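Local structure of putative hexulose 6 phosphate synthase (Salmonella typhimurium, 3F4W) at residues T33-L36 against N42-K45; A58-M63 against Q71-A76. The protein is a putative enzyme of the HUMPS family, with a TIM-barrel fold and a two-subunit assembly. All coordinates share one frame; numbering follows the deposited sequence.

Contact 1: T33-L36 against N42-K45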
# COMPACT_ATOMS: atom_id res chain seq x y z
N THR A 33 -2.10 -0.81 -8.23
CA THR A 33 -1.77 -1.50 -6.98
C THR A 33 -2.24 -2.96 -6.93
O THR A 33 -1.46 -3.84 -6.58
CB THR A 33 -2.30 -0.74 -5.75
OG1 THR A 33 -1.92 0.63 -5.85
CG2 THR A 33 -1.72 -1.34 -4.48
N PRO A 34 -3.51 -3.22 -7.27
CA PRO A 34 -3.99 -4.60 -7.27
C PRO A 34 -3.25 -5.45 -8.30
O PRO A 34 -3.07 -6.65 -8.11
CB PRO A 34 -5.46 -4.46 -7.66
CG PRO A 34 -5.82 -3.06 -7.31
CD PRO A 34 -4.59 -2.25 -7.55
N PHE A 35 -2.82 -4.81 -9.37
CA PHE A 35 -2.08 -5.47 -10.44
C PHE A 35 -0.71 -5.89 -9.89
O PHE A 35 -0.30 -7.04 -10.03
CB PHE A 35 -1.96 -4.52 -11.64
CG PHE A 35 -1.35 -5.13 -12.87
CD1 PHE A 35 -1.09 -6.49 -12.95
CD2 PHE A 35 -1.06 -4.34 -13.97
CE1 PHE A 35 -0.53 -7.04 -14.09
CE2 PHE A 35 -0.50 -4.88 -15.12
CZ PHE A 35 -0.24 -6.23 -15.18
N LEU A 36 -0.01 -4.94 -9.26
CA LEU A 36 1.24 -5.23 -8.58
C LEU A 36 1.09 -6.36 -7.56
O LEU A 36 1.90 -7.27 -7.50
CB LEU A 36 1.75 -4.00 -7.84
CG LEU A 36 2.87 -3.17 -8.46
CD1 LEU A 36 3.26 -2.06 -7.49
CD2 LEU A 36 4.07 -4.05 -8.79
N ASN A 42 7.23 -8.88 -11.47
CA ASN A 42 7.29 -9.39 -12.83
C ASN A 42 6.43 -8.58 -13.80
O ASN A 42 6.73 -8.52 -14.99
CB ASN A 42 6.88 -10.86 -12.88
CG ASN A 42 6.97 -11.43 -14.27
OD1 ASN A 42 5.99 -11.91 -14.82
ND2 ASN A 42 8.16 -11.34 -14.86
N ALA A 43 5.37 -7.97 -13.29
CA ALA A 43 4.50 -7.14 -14.12
C ALA A 43 5.28 -5.96 -14.70
O ALA A 43 5.17 -5.65 -15.89
CB ALA A 43 3.31 -6.65 -13.32
N ILE A 44 6.06 -5.30 -13.85
CA ILE A 44 6.91 -4.18 -14.28
C ILE A 44 7.94 -4.64 -15.29
O ILE A 44 8.15 -3.99 -16.32
CB ILE A 44 7.64 -3.55 -13.08
CG1 ILE A 44 6.64 -3.04 -12.05
CG2 ILE A 44 8.54 -2.42 -13.54
CD1 ILE A 44 5.85 -1.84 -12.51
N LYS A 45 8.61 -5.75 -15.00
CA LYS A 45 9.64 -6.28 -15.88
C LYS A 45 9.10 -6.58 -17.27
O LYS A 45 9.68 -6.18 -18.28
CB LYS A 45 10.25 -7.54 -15.27
CG LYS A 45 10.94 -7.33 -13.93
CD LYS A 45 11.42 -8.64 -13.33
CE LYS A 45 12.39 -8.40 -12.18
NZ LYS A 45 12.79 -9.67 -11.51
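Phe35 and Ala43 meet in the helical layer of a TIM barrel, where the short helix 33-39 that follows strand 28-31 packs against the start of helix 42-50. The Phe35 side chain leaves its helix with CG anti to the backbone N (chi1 -173°), which carries the ring across to the neighbouring helix. There it turns a face to the methyl of Ala43: CB stands 4.3 Å from the ring centroid and 25° off the ring normal, a CH-pi contact. The methyl is displaced toward the outer part of the ring, where CE1 of Phe35 is 3.9 Å from CB of Ala43. Alanine suits this place because its small side chain points toward the other helix and lets a flat ring lie over it. Phe35 also touches Leu12 and Ala15 of helix 12-22, so it packs against two other helices, while Val31 of strand 28-31 is touched by Leu36, Ala43 and Ile44. Leu36 and Ile44 make the second, looser meeting. CD1 of Leu36 continues the chain, anti to CA (chi2 -176°), which leaves CD2 as the branch turned to Ile44, 4.3 Å from its CG1.

Contact 2: A58-M63 against Q71-A76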
# COMPACT_ATOMS: atom_id res chain seq x y z
N ALA A 58 5.09 2.36 -11.16
CA ALA A 58 4.65 1.32 -10.24
C ALA A 58 3.83 1.93 -9.11
O ALA A 58 4.38 2.64 -8.26
CB ALA A 58 5.85 0.55 -9.68
N ASP A 59 2.53 1.68 -9.11
CA ASP A 59 1.64 2.27 -8.13
C ASP A 59 1.64 1.47 -6.83
O ASP A 59 0.62 0.89 -6.44
CB ASP A 59 0.22 2.39 -8.67
CG ASP A 59 -0.65 3.31 -7.84
OD1 ASP A 59 -0.09 4.14 -7.09
OD2 ASP A 59 -1.89 3.20 -7.94
N ALA A 60 2.79 1.43 -6.17
CA ALA A 60 2.94 0.66 -4.94
C ALA A 60 2.20 1.29 -3.75
O ALA A 60 1.85 0.60 -2.80
CB ALA A 60 4.41 0.48 -4.62
N LYS A 61 1.96 2.60 -3.82
CA LYS A 61 1.36 3.33 -2.71
C LYS A 61 2.09 3.01 -1.41
O LYS A 61 1.47 2.64 -0.40
CB LYS A 61 -0.13 2.99 -2.58
CG LYS A 61 -1.03 3.67 -3.60
CD LYS A 61 -2.50 3.41 -3.29
CE LYS A 61 -3.41 4.06 -4.32
NZ LYS A 61 -3.38 3.33 -5.61
N ILE A 62 3.40 3.16 -1.44
CA ILE A 62 4.26 2.85 -0.31
C ILE A 62 3.87 3.60 0.97
O ILE A 62 3.61 4.80 0.95
CB ILE A 62 5.73 3.14 -0.65
CG1 ILE A 62 6.19 2.23 -1.79
CG2 ILE A 62 6.62 2.95 0.56
CD1 ILE A 62 7.57 2.55 -2.32
N MET A 63 3.84 2.86 2.08
CA MET A 63 3.46 3.43 3.37
C MET A 63 4.58 3.23 4.38
O MET A 63 4.64 3.91 5.40
CB MET A 63 2.19 2.75 3.88
CG MET A 63 1.61 3.36 5.15
SD MET A 63 0.91 4.99 4.83
CE MET A 63 0.47 5.56 6.48
N GLN A 71 13.47 0.60 -4.15
CA GLN A 71 14.61 0.04 -4.86
C GLN A 71 14.22 -1.24 -5.61
O GLN A 71 14.61 -1.45 -6.75
CB GLN A 71 15.75 -0.25 -3.88
CG GLN A 71 17.08 -0.58 -4.52
CD GLN A 71 18.16 -0.85 -3.49
OE1 GLN A 71 19.17 -0.14 -3.43
NE2 GLN A 71 17.95 -1.87 -2.67
N LEU A 72 13.44 -2.08 -4.94
CA LEU A 72 12.92 -3.29 -5.56
C LEU A 72 12.19 -2.95 -6.86
O LEU A 72 12.33 -3.63 -7.87
CB LEU A 72 11.97 -4.00 -4.60
CG LEU A 72 11.21 -5.19 -5.17
CD1 LEU A 72 12.18 -6.32 -5.43
CD2 LEU A 72 10.11 -5.62 -4.22
N LEU A 73 11.39 -1.90 -6.80
CA LEU A 73 10.57 -1.47 -7.93
C LEU A 73 11.42 -0.86 -9.03
O LEU A 73 11.22 -1.15 -10.22
CB LEU A 73 9.53 -0.45 -7.45
CG LEU A 73 8.12 -0.92 -7.07
CD1 LEU A 73 7.99 -2.43 -6.99
CD2 LEU A 73 7.65 -0.25 -5.78
N PHE A 74 12.36 -0.01 -8.65
CA PHE A 74 13.23 0.64 -9.63
C PHE A 74 14.14 -0.37 -10.30
O PHE A 74 14.32 -0.34 -11.52
CB PHE A 74 14.06 1.76 -8.98
CG PHE A 74 13.25 2.98 -8.64
CD1 PHE A 74 12.41 3.56 -9.58
CD2 PHE A 74 13.35 3.57 -7.39
CE1 PHE A 74 11.67 4.68 -9.27
CE2 PHE A 74 12.62 4.70 -7.08
CZ PHE A 74 11.78 5.25 -8.02
N ASP A 75 14.70 -1.28 -9.51
CA ASP A 75 15.52 -2.36 -10.05
C ASP A 75 14.75 -3.16 -11.10
O ASP A 75 15.35 -3.69 -12.04
CB ASP A 75 15.99 -3.31 -8.94
CG ASP A 75 17.11 -2.72 -8.10
OD1 ASP A 75 17.64 -1.65 -8.48
OD2 ASP A 75 17.47 -3.33 -7.07
N ALA A 76 13.44 -3.25 -10.93
CA ALA A 76 12.61 -4.03 -11.84
C ALA A 76 12.32 -3.30 -13.15
O ALA A 76 11.76 -3.89 -14.08
CB ALA A 76 11.31 -4.42 -11.16
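Leu73 gives up more surface than any other residue here, and Ala58 and Ala60 receive it: a helix of the beta-alpha-beta unit 55-62, 66-75, 80-84 packs against the outside of its own barrel strand. Strand 58-62 and helix 71-75 run antiparallel, at 173°, with axes 10.2 Å apart, as the chain returns along the barrel wall. The two alanines, which flank Asp59, both direct their methyls at the helix. Leu73 reaches between them, its branch point CG lying 3.8 Å from CB of Ala58 and its CD2 3.5 Å from CB of Ala60. Small residues on the strand thus leave room for a branched one on the helix. Ile62 adds a marginal touch through CD1, 4.5 Å from CD2 of Leu73. Leu73 also packs on Val81 of the next strand and on Ile37 of the second subunit. Asp59 points away from the helix, and its OD2 forms a salt bridge with NZ of Lys61 at 2.8 Å, the ammonium lying above the carboxylate plane. Charge is therefore kept on one side of the strand and hydrocarbon on the other; between these segments the contact is purely apolar, so it depends on close fit, not directional bonds.

Both contacts are buried and lie on the same side of the chain's centre, their own centres about 9 Å apart. Contact 1 joins two successive helices of the outer layer, with an aromatic face over a methyl beside an aliphatic pair; contact 2 joins a helix to a strand through aliphatic groups alone. The strand binds them together: Leu36 touches Ala60, and Ile44 touches Ala58, so both alanines of contact 2 also meet contact 1. A polar connection accompanies this packing, for Thr33 OG1 lies 2.6 Å from Asp59 O and 3.1 Å from Lys61 NZ, both probable hydrogen bonds. Each contact also borders the second subunit, whose Ile37 packs on Leu36 and on Leu73.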